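PDB 6DRS: dihydrofolate reductase, putative from Aspergillus flavus, which probably catalyses the NADPH-dependent reduction of dihydrofolate to tetrahydrofolate, and is held here with NADP and a diaminoquinazoline antifolate inhibitor. Local coordinates for residues T56-M62 with L150-I156; G210-V214 with V242-V247; L100-R104 with I126-I130. All blocks are in the same frame, centred on the assembly; numbering follows the deposited sequence.

Interaction 1: T56-M62 with L150-I156; sequences TTNAMIM and LGSVFVI. With H8A (3-{[(3R)-7,9-diamino-3-methyl-2,3-dihydrofuro[2,3-f]quinazolin-4-yl]oxy}benzonitrile), chain G; SO4 (sulfate ion), chain F.
The ring of F154 meets N58 at its edge: ND2 of N58 lies in the ring plane, 3.8 Å from CE2 of F154, with the amide turned 56° from the ring. A59 O also lies near this plane, at the edge. The protons of ND2 serve the carbonyls of T48, in the last turn of helix 38-49, and R50, just beyond it. On the other branch, OD1 of N58 accepts the backbone N-H of S152 at 2.8 Å, the donor standing well above the amide plane. N58 thus ties the helix end to strand 150-157.

Here the parallel register slips by one residue. T57 O takes the N-H of G151, and A59 N then reaches S152 O, so a beta bulge separates the T57 and A59 bridges; OD1 of N58 satisfies the extra N-H. Beyond it, A59 O accepts from F154 N, F154 O from I61 N at 2.7 Å, and I61 O from I156 N.

On the face of A59, I61 and V153, CD1 of I61 packs on CG1 of V153 at 3.7 Å, against helix 135-146, where both side chains meet L139. I156 holds CG1 between its backbone N and carbonyl carbon (chi1 71°), which lays this branch alongside CB of M62 at 3.6 Å, while CG2 touches CB of M60. Its carbonyl O receives a weak hydrogen bond from N12 of the inhibitor (3.3 Å). Parallel neighbouring strands, of which 150-157 brings I156 to inhibitor and cofactor at its C-terminal end, are characteristic of the central sheet of dihydrofolate reductase.

Interaction 2: G210-V214 with V242-V247; sequences GWRKV and VGYERV
R212 runs from the strand 211-213 beside E245, its cross-strand partner. Its CB packs on CG2 of V247 at 3.8 Å. The chain first extends, with CG opposite the backbone N (chi1 -179°), which brings CD to 3.8 Å from OE2 of E245; the turn about the CG-CD bond then swings NE onto that oxygen. NE donates to it at 2.8 Å, and NH2 adds a longer bond of 3.2 Å. This is a side-on salt bridge in which both nitrogens converge on OE2: the oxygen lies in the guanidinium plane, but both donors come from the same face of the carboxylate, whose plane is turned 54° from the guanidinium. NH2 has its stronger partner in E218 of helix 216-223, and this pair of carboxylates probably stabilises the charged arginine. CG1 of V214 touches CD of E245 at 3.7 Å, the two side chains crossing at about a right angle.

On the other face of the sheet, R246 lies over one face of the indole of W211. CB of R246 sits over the six-membered ring, 4.0 Å from its centroid, in a CH-pi contact, while NE1 of W211 is held by E204. Next along, CB of K213 rests against CE1 of Y244 at 3.7 Å.

R212 and E245 exchange both backbone bonds as a hydrogen-bonded pair, flanked by the non-hydrogen-bonded pairs W211-R246 and K213-Y244. A water bridges V214 O and G243 N. The pairing is that of an antiparallel edge, where the short strand 211-213 lines the C-terminal strand of the reductase sheet.

Interaction 3: L100-R104 with I126-I130; sequences LKEKR and ITDAI. With SO4 (sulfate ion), chain E.
Hydrogen bonding across the contact centres on one acceptor, the carbonyl oxygen of T127, which R104 grips end-on from the helix. NH1 of R104 reaches T127 O at 2.8 Å and NH2 reaches it at 2.9 Å, with the oxygen practically in the guanidinium plane. Seen from the carbonyl, NH2 lies in its plane whereas NH1 stands above it.

The charge-charge part is weaker. NH2 of R104 also faces OD1 of D128, but at 3.7 Å this is a long salt bridge, the carboxylate turned 22° from the guanidinium. D128 has its stronger partner in K145 of helix 135-146, bound through OD2. K103, one position earlier on the helix, carries its ammonium elsewhere: NZ of K103 binds O4 of a sulfate at 2.7 Å, an ion probably taken from the crystallisation liquor.

Van der Waals packing falls to L100, one turn before R104. Its first torsion is trans (chi1 -177°), which brings CD2 of L100 to 3.6 Å from OD1 of D128 and into apolar contact with CB of A129 at 4.3 Å. CD1 lies 3.8 Å over the centre of the R104 guanidinium plane.

L100 over one face and T127 O at the edge together set the orientation of that plane. The contact also buries A129 N, for which the model has no hydrogen-bond partner. The chemistry implies a join between helix 89-116 and the start of strand 128-132 that relies on a forked bond to a backbone carbonyl, with ion pairing secondary.

All three contacts reach the same mixed sheet, at different places. Interaction 1 lies closest to the chain's centre, about 9 Å away, whereas interactions 2 and 3 sit on opposite sides of it, their centres about 34 Å apart. Interaction 3 falls within the span of chain between residues 56-62 and 150-156, and the two contacts touch where T57 OG1 meets I126 N, probably by a hydrogen bond. Strand 81-85 lies between strands 57-63 and 128-132. Interaction 2 follows later in the chain, its centre about 20 Å from that of interaction 1. The ligand-bearing middle of the sheet is thus flanked by a helix-strand join and an antiparallel C-terminal pair.

Interaction 1: T56-M62 with L150-I156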
loop_
_atom_site.group_PDB
_atom_site.type_symbol
_atom_site.label_atom_id
_atom_site.label_comp_id
_atom_site.label_asym_id
_atom_site.label_seq_id
_atom_site.Cartn_x
_atom_site.Cartn_y
_atom_site.Cartn_z
ATOM N N THR A 56 2.971 8.689 16.508
ATOM C CA THR A 56 2.325 7.441 16.068
ATOM C C THR A 56 3.067 6.867 14.860
ATOM O O THR A 56 3.848 7.551 14.202
ATOM C CB THR A 56 0.834 7.626 15.769
ATOM O OG1 THR A 56 0.768 8.613 14.737
ATOM C CG2 THR A 56 0.058 8.092 16.982
ATOM N N THR A 57 2.832 5.583 14.615
ATOM C CA THR A 57 3.445 4.886 13.477
ATOM C C THR A 57 2.333 4.174 12.706
ATOM O O THR A 57 1.487 3.532 13.327
ATOM C CB THR A 57 4.557 3.930 13.920
ATOM O OG1 THR A 57 5.625 4.714 14.465
ATOM C CG2 THR A 57 5.080 3.126 12.747
ATOM N N ASN A 58 2.324 4.321 11.371
ATOM C CA ASN A 58 1.323 3.624 10.557
ATOM C C ASN A 58 1.736 2.163 10.401
ATOM O O ASN A 58 2.958 1.860 10.432
ATOM C CB ASN A 58 1.166 4.245 9.166
ATOM C CG ASN A 58 0.753 5.697 9.229
ATOM O OD1 ASN A 58 0.290 6.164 10.273
ATOM N ND2 ASN A 58 0.958 6.413 8.135
ATOM N N ALA A 59 0.717 1.300 10.279
ATOM C CA ALA A 59 0.892 -0.116 9.938
ATOM C C ALA A 59 0.455 -0.346 8.476
ATOM O O ALA A 59 -0.555 0.247 8.001
ATOM C CB ALA A 59 0.072 -0.987 10.865
ATOM N N MET A 60 1.198 -1.206 7.770
ATOM C CA MET A 60 0.763 -1.735 6.450
ATOM C C MET A 60 0.448 -3.232 6.588
ATOM O O MET A 60 1.290 -4.011 7.010
ATOM C CB MET A 60 1.858 -1.530 5.404
ATOM C CG MET A 60 2.108 -0.073 5.160
ATOM S SD MET A 60 3.427 0.087 3.989
ATOM C CE MET A 60 4.752 -0.790 4.830
ATOM N N ILE A 61 -0.779 -3.633 6.297
ATOM C CA ILE A 61 -1.061 -5.062 6.322
ATOM C C ILE A 61 -0.941 -5.624 4.899
ATOM O O ILE A 61 -1.530 -5.060 3.962
ATOM C CB ILE A 61 -2.415 -5.320 6.989
ATOM C CG1 ILE A 61 -2.363 -4.758 8.410
ATOM C CG2 ILE A 61 -2.733 -6.814 6.997
ATOM C CD1 ILE A 61 -3.697 -4.771 9.113
ATOM N N MET A 62 -0.147 -6.693 4.743
ATOM C CA MET A 62 0.157 -7.246 3.418
ATOM C C MET A 62 0.103 -8.785 3.431
ATOM O O MET A 62 0.351 -9.436 4.448
ATOM C CB MET A 62 1.533 -6.776 2.935
ATOM C CG MET A 62 2.684 -7.383 3.707
ATOM S SD MET A 62 4.165 -6.377 3.499
ATOM C CE MET A 62 3.861 -5.158 4.787
ATOM N N LEU A 150 -0.434 3.441 17.683
ATOM C CA LEU A 150 -0.843 3.033 16.310
ATOM C C LEU A 150 -1.343 4.271 15.556
ATOM O O LEU A 150 -2.206 4.981 16.081
ATOM C CB LEU A 150 -1.911 1.937 16.365
ATOM C CG LEU A 150 -2.346 1.328 15.017
ATOM C CD1 LEU A 150 -1.169 0.743 14.261
ATOM C CD2 LEU A 150 -3.401 0.250 15.204
ATOM N N GLY A 151 -0.745 4.570 14.386
ATOM C CA GLY A 151 -1.259 5.604 13.471
ATOM C C GLY A 151 -2.308 5.066 12.508
ATOM O O GLY A 151 -3.200 4.354 12.900
ATOM N N SER A 152 -2.212 5.403 11.225
ATOM C CA SER A 152 -3.197 4.910 10.223
ATOM C C SER A 152 -2.894 3.450 9.823
ATOM O O SER A 152 -1.749 3.037 9.802
ATOM C CB SER A 152 -3.189 5.795 9.034
ATOM O OG SER A 152 -3.399 7.130 9.449
ATOM N N VAL A 153 -3.928 2.676 9.513
ATOM C CA VAL A 153 -3.744 1.299 9.013
ATOM C C VAL A 153 -4.100 1.251 7.519
ATOM O O VAL A 153 -5.199 1.632 7.088
ATOM C CB VAL A 153 -4.548 0.276 9.833
ATOM C CG1 VAL A 153 -4.383 -1.140 9.287
ATOM C CG2 VAL A 153 -4.169 0.341 11.307
ATOM N N PHE A 154 -3.150 0.760 6.745
ATOM C CA PHE A 154 -3.297 0.591 5.315
ATOM C C PHE A 154 -3.274 -0.899 4.991
ATOM O O PHE A 154 -2.451 -1.631 5.549
ATOM C CB PHE A 154 -2.105 1.208 4.584
ATOM C CG PHE A 154 -2.130 2.706 4.616
ATOM C CD1 PHE A 154 -2.888 3.416 3.699
ATOM C CD2 PHE A 154 -1.466 3.404 5.623
ATOM C CE1 PHE A 154 -2.949 4.801 3.761
ATOM C CE2 PHE A 154 -1.509 4.793 5.668
ATOM C CZ PHE A 154 -2.252 5.489 4.737
ATOM N N VAL A 155 -4.160 -1.325 4.095
ATOM C CA VAL A 155 -4.031 -2.653 3.470
ATOM C C VAL A 155 -3.322 -2.477 2.124
ATOM O O VAL A 155 -3.882 -1.832 1.235
ATOM C CB VAL A 155 -5.408 -3.297 3.281
ATOM C CG1 VAL A 155 -5.327 -4.571 2.430
ATOM C CG2 VAL A 155 -6.057 -3.579 4.623
ATOM N N ILE A 156 -2.089 -2.987 2.013
ATOM C CA ILE A 156 -1.248 -2.691 0.849
ATOM C C ILE A 156 -1.236 -3.843 -0.172
ATOM O O ILE A 156 -0.429 -3.780 -1.123
ATOM C CB ILE A 156 0.179 -2.248 1.252
ATOM C CG1 ILE A 156 1.029 -3.401 1.813
ATOM C CG2 ILE A 156 0.063 -1.090 2.234
ATOM C CD1 ILE A 156 2.517 -3.193 1.683
HETATM C C2 H8A G . 4.700 -0.710 -4.415
HETATM C C3 H8A G . 4.036 0.400 -4.945
HETATM C C4 H8A G . 2.682 0.628 -4.621
HETATM C C5 H8A G . 1.974 -0.268 -3.788
HETATM C C6 H8A G . 2.692 -1.366 -3.259
HETATM C C7 H8A G . 4.003 -1.574 -3.591
HETATM C C8 H8A G . 0.659 0.001 -3.482
HETATM O O1 H8A G . 6.010 -0.946 -4.704
HETATM C C10 H8A G . 0.717 1.933 -4.794
HETATM C C14 H8A G . 7.057 -0.677 -3.839
HETATM C C15 H8A G . 8.294 -1.320 -4.060
HETATM C C16 H8A G . 9.375 -1.063 -3.199
HETATM C C17 H8A G . 9.212 -0.167 -2.126
HETATM C C18 H8A G . 7.993 0.496 -1.875
HETATM N N9 H8A G . 0.045 1.087 -4.002
HETATM N N11 H8A G . 2.004 1.696 -5.127
HETATM N N12 H8A G . -0.062 -0.892 -2.582
HETATM N N13 H8A G . 0.090 3.123 -5.377
HETATM C C19 H8A G . 6.920 0.218 -2.750
HETATM C C20 H8A G . 7.862 1.342 -0.841
HETATM N N21 H8A G . 7.746 2.053 0.117
HETATM C C22 H8A G . 4.522 -2.782 -2.958
HETATM C C23 H8A G . 3.241 -3.378 -2.367
HETATM O O24 H8A G . 2.236 -2.349 -2.414
HETATM C C25 H8A G . 5.317 -2.373 -1.737
HETATM S S SO4 F . 5.066 4.984 18.171
HETATM O O1 SO4 F . 6.173 5.898 17.788
HETATM O O2 SO4 F . 4.109 4.970 17.050
HETATM O O3 SO4 F . 5.533 3.594 18.405
HETATM O O4 SO4 F . 4.407 5.444 19.418
#

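Interaction 2: G210-V214 with V242-V247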
loop_
_atom_site.group_PDB
_atom_site.type_symbol
_atom_site.label_atom_id
_atom_site.label_comp_id
_atom_site.label_asym_id
_atom_site.label_seq_id
_atom_site.Cartn_x
_atom_site.Cartn_y
_atom_site.Cartn_z
ATOM N N GLY A 210 -22.366 0.864 -5.255
ATOM C CA GLY A 210 -21.998 0.578 -3.867
ATOM C C GLY A 210 -20.734 1.322 -3.473
ATOM O O GLY A 210 -20.246 1.189 -2.355
ATOM N N TRP A 211 -20.195 2.096 -4.407
ATOM C CA TRP A 211 -18.968 2.824 -4.168
ATOM C C TRP A 211 -19.158 4.235 -4.698
ATOM O O TRP A 211 -19.830 4.413 -5.683
ATOM C CB TRP A 211 -17.780 2.162 -4.877
ATOM C CG TRP A 211 -17.444 0.827 -4.295
ATOM C CD1 TRP A 211 -17.987 -0.378 -4.638
ATOM C CD2 TRP A 211 -16.506 0.565 -3.233
ATOM N NE1 TRP A 211 -17.449 -1.369 -3.868
ATOM C CE2 TRP A 211 -16.535 -0.826 -3.002
ATOM C CE3 TRP A 211 -15.639 1.367 -2.479
ATOM C CZ2 TRP A 211 -15.736 -1.432 -2.039
ATOM C CZ3 TRP A 211 -14.845 0.770 -1.527
ATOM C CH2 TRP A 211 -14.898 -0.610 -1.316
ATOM N N ARG A 212 -18.563 5.214 -4.039
ATOM C CA ARG A 212 -18.611 6.542 -4.563
ATOM C C ARG A 212 -17.185 6.960 -4.878
ATOM O O ARG A 212 -16.307 6.718 -4.089
ATOM C CB ARG A 212 -19.234 7.461 -3.514
ATOM C CG ARG A 212 -19.358 8.910 -3.952
ATOM C CD ARG A 212 -20.100 9.707 -2.884
ATOM N NE ARG A 212 -19.161 10.313 -1.951
ATOM C CZ ARG A 212 -18.431 11.401 -2.219
ATOM N NH1 ARG A 212 -18.699 12.144 -3.282
ATOM N NH2 ARG A 212 -17.420 11.719 -1.428
ATOM N N LYS A 213 -16.974 7.600 -6.008
ATOM C CA LYS A 213 -15.717 8.205 -6.233
ATOM C C LYS A 213 -15.716 9.578 -5.552
ATOM O O LYS A 213 -16.670 10.357 -5.748
ATOM C CB LYS A 213 -15.473 8.319 -7.734
ATOM C CG LYS A 213 -14.125 8.922 -8.085
ATOM C CD LYS A 213 -13.874 9.050 -9.554
ATOM C CE LYS A 213 -12.531 9.697 -9.781
ATOM N NZ LYS A 213 -12.624 10.766 -10.801
ATOM N N VAL A 214 -14.658 9.900 -4.786
ATOM C CA VAL A 214 -14.703 11.071 -3.926
ATOM C C VAL A 214 -13.953 12.237 -4.584
ATOM O O VAL A 214 -13.186 12.039 -5.514
ATOM C CB VAL A 214 -14.213 10.765 -2.494
ATOM C CG1 VAL A 214 -14.897 9.557 -1.888
ATOM C CG2 VAL A 214 -12.704 10.651 -2.388
ATOM N N VAL A 242 -6.949 8.604 -7.276
ATOM C CA VAL A 242 -8.347 8.844 -7.038
ATOM C C VAL A 242 -8.714 8.089 -5.758
ATOM O O VAL A 242 -7.905 7.304 -5.265
ATOM C CB VAL A 242 -9.214 8.436 -8.256
ATOM C CG1 VAL A 242 -8.771 9.140 -9.541
ATOM C CG2 VAL A 242 -9.210 6.928 -8.468
ATOM N N GLY A 243 -9.897 8.315 -5.204
ATOM C CA GLY A 243 -10.307 7.514 -4.077
ATOM C C GLY A 243 -11.758 7.091 -4.170
ATOM O O GLY A 243 -12.593 7.779 -4.757
ATOM N N TYR A 244 -12.063 5.966 -3.554
ATOM C CA TYR A 244 -13.391 5.415 -3.576
ATOM C C TYR A 244 -13.779 5.064 -2.144
ATOM O O TYR A 244 -12.959 4.495 -1.408
ATOM C CB TYR A 244 -13.412 4.125 -4.394
ATOM C CG TYR A 244 -13.233 4.325 -5.874
ATOM C CD1 TYR A 244 -14.306 4.671 -6.681
ATOM C CD2 TYR A 244 -11.997 4.148 -6.476
ATOM C CE1 TYR A 244 -14.147 4.887 -8.041
ATOM C CE2 TYR A 244 -11.825 4.343 -7.835
ATOM C CZ TYR A 244 -12.904 4.713 -8.617
ATOM O OH TYR A 244 -12.744 4.893 -9.955
ATOM N N GLU A 245 -14.990 5.427 -1.735
ATOM C CA GLU A 245 -15.450 5.022 -0.431
ATOM C C GLU A 245 -16.650 4.112 -0.638
ATOM O O GLU A 245 -17.403 4.329 -1.577
ATOM C CB GLU A 245 -15.747 6.231 0.463
ATOM C CG GLU A 245 -17.079 6.909 0.189
ATOM C CD GLU A 245 -17.197 8.311 0.768
ATOM O OE1 GLU A 245 -16.389 8.631 1.673
ATOM O OE2 GLU A 245 -18.077 9.090 0.300
ATOM N N ARG A 246 -16.764 3.086 0.196
ATOM C CA ARG A 246 -17.913 2.212 0.144
ATOM C C ARG A 246 -19.166 2.993 0.558
ATOM O O ARG A 246 -19.114 3.787 1.481
ATOM C CB ARG A 246 -17.722 0.995 1.050
ATOM C CG ARG A 246 -18.790 -0.073 0.861
ATOM C CD ARG A 246 -18.680 -1.151 1.920
ATOM N NE ARG A 246 -17.812 -2.201 1.425
ATOM C CZ ARG A 246 -17.010 -2.948 2.182
ATOM N NH1 ARG A 246 -16.823 -2.654 3.461
ATOM N NH2 ARG A 246 -16.388 -3.984 1.644
ATOM N N VAL A 247 -20.274 2.748 -0.136
ATOM C CA VAL A 247 -21.568 3.344 0.153
ATOM C C VAL A 247 -22.509 2.221 0.584
ATOM O O VAL A 247 -22.583 1.916 1.768
ATOM C CB VAL A 247 -22.122 4.073 -1.083
ATOM C CG1 VAL A 247 -23.642 4.139 -1.060
ATOM C CG2 VAL A 247 -21.509 5.456 -1.249
HETATM O O HOH W 1 -11.091 10.802 -6.540
#

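Interaction 3: L100-R104 with I126-I130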
loop_
_atom_site.group_PDB
_atom_site.type_symbol
_atom_site.label_atom_id
_atom_site.label_comp_id
_atom_site.label_asym_id
_atom_site.label_seq_id
_atom_site.Cartn_x
_atom_site.Cartn_y
_atom_site.Cartn_z
ATOM N N LEU A 100 14.097 -8.340 9.601
ATOM C CA LEU A 100 13.990 -7.171 10.528
ATOM C C LEU A 100 15.347 -6.829 11.177
ATOM O O LEU A 100 15.793 -5.674 11.138
ATOM C CB LEU A 100 12.917 -7.480 11.580
ATOM C CG LEU A 100 12.638 -6.351 12.570
ATOM C CD1 LEU A 100 12.403 -5.039 11.837
ATOM C CD2 LEU A 100 11.442 -6.701 13.458
ATOM N N LYS A 101 16.021 -7.834 11.736
ATOM C CA LYS A 101 17.323 -7.659 12.414
ATOM C C LYS A 101 18.371 -7.079 11.450
ATOM O O LYS A 101 19.191 -6.231 11.836
ATOM C CB LYS A 101 17.774 -8.993 13.023
ATOM C CG LYS A 101 19.069 -8.956 13.822
ATOM C CD LYS A 101 19.485 -10.301 14.383
ATOM C CE LYS A 101 20.751 -10.178 15.202
ATOM N NZ LYS A 101 21.006 -11.391 16.025
ATOM N N GLU A 102 18.386 -7.553 10.211
ATOM C CA GLU A 102 19.316 -7.014 9.204
ATOM C C GLU A 102 18.952 -5.544 8.920
ATOM O O GLU A 102 19.818 -4.648 8.766
ATOM C CB GLU A 102 19.231 -7.936 7.975
ATOM C CG GLU A 102 20.241 -7.674 6.865
ATOM C CD GLU A 102 21.588 -7.110 7.271
ATOM O OE1 GLU A 102 22.235 -7.702 8.176
ATOM O OE2 GLU A 102 21.994 -6.076 6.681
ATOM N N LYS A 103 17.644 -5.292 8.837
ATOM C CA LYS A 103 17.136 -3.944 8.539
ATOM C C LYS A 103 17.543 -2.980 9.669
ATOM O O LYS A 103 18.049 -1.862 9.440
ATOM C CB LYS A 103 15.616 -4.033 8.354
ATOM C CG LYS A 103 14.891 -2.735 8.038
ATOM C CD LYS A 103 15.103 -2.215 6.634
ATOM C CE LYS A 103 14.283 -0.969 6.377
ATOM N NZ LYS A 103 14.843 -0.150 5.278
ATOM N N ARG A 104 17.336 -3.439 10.898
ATOM C CA ARG A 104 17.706 -2.645 12.102
ATOM C C ARG A 104 19.175 -2.246 12.004
ATOM O O ARG A 104 19.523 -1.083 12.264
ATOM C CB ARG A 104 17.467 -3.476 13.359
ATOM C CG ARG A 104 15.998 -3.646 13.667
ATOM C CD ARG A 104 15.698 -2.905 14.945
ATOM N NE ARG A 104 14.381 -3.372 15.356
ATOM C CZ ARG A 104 13.274 -2.801 14.924
ATOM N NH1 ARG A 104 13.370 -1.768 14.098
ATOM N NH2 ARG A 104 12.098 -3.253 15.315
ATOM N N ILE A 126 8.358 4.501 13.934
ATOM C CA ILE A 126 9.342 3.438 14.158
ATOM C C ILE A 126 9.203 2.361 13.071
ATOM O O ILE A 126 8.253 2.374 12.300
ATOM C CB ILE A 126 9.281 2.897 15.601
ATOM C CG1 ILE A 126 7.901 2.387 16.001
ATOM C CG2 ILE A 126 9.775 3.970 16.568
ATOM C CD1 ILE A 126 7.572 1.036 15.457
ATOM N N THR A 127 10.177 1.464 12.974
ATOM C CA THR A 127 10.124 0.362 11.995
ATOM C C THR A 127 9.914 -0.947 12.754
ATOM O O THR A 127 10.681 -1.244 13.688
ATOM C CB THR A 127 11.456 0.267 11.253
ATOM O OG1 THR A 127 11.730 1.546 10.679
ATOM C CG2 THR A 127 11.461 -0.812 10.195
ATOM N N ASP A 128 8.887 -1.702 12.376
ATOM C CA ASP A 128 8.666 -3.004 12.955
ATOM C C ASP A 128 8.125 -3.970 11.884
ATOM O O ASP A 128 7.598 -3.530 10.854
ATOM C CB ASP A 128 7.680 -2.922 14.115
ATOM C CG ASP A 128 7.733 -4.119 15.057
ATOM O OD1 ASP A 128 8.760 -4.835 15.064
ATOM O OD2 ASP A 128 6.734 -4.346 15.760
ATOM N N ALA A 129 8.208 -5.278 12.157
ATOM C CA ALA A 129 7.552 -6.295 11.340
ATOM C C ALA A 129 6.983 -7.368 12.256
ATOM O O ALA A 129 7.677 -7.826 13.153
ATOM C CB ALA A 129 8.515 -6.888 10.355
ATOM N N ILE A 130 5.737 -7.743 12.014
ATOM C CA ILE A 130 5.106 -8.820 12.747
ATOM C C ILE A 130 4.307 -9.704 11.775
ATOM O O ILE A 130 3.879 -9.252 10.708
ATOM C CB ILE A 130 4.223 -8.269 13.874
ATOM C CG1 ILE A 130 2.987 -7.570 13.319
ATOM C CG2 ILE A 130 5.029 -7.325 14.745
ATOM C CD1 ILE A 130 2.270 -6.698 14.342
HETATM S S SO4 E . 13.840 3.437 5.177
HETATM O O1 SO4 E . 13.862 4.273 3.955
HETATM O O2 SO4 E . 12.940 4.065 6.172
HETATM O O3 SO4 E . 15.205 3.327 5.752
HETATM O O4 SO4 E . 13.339 2.089 4.816
#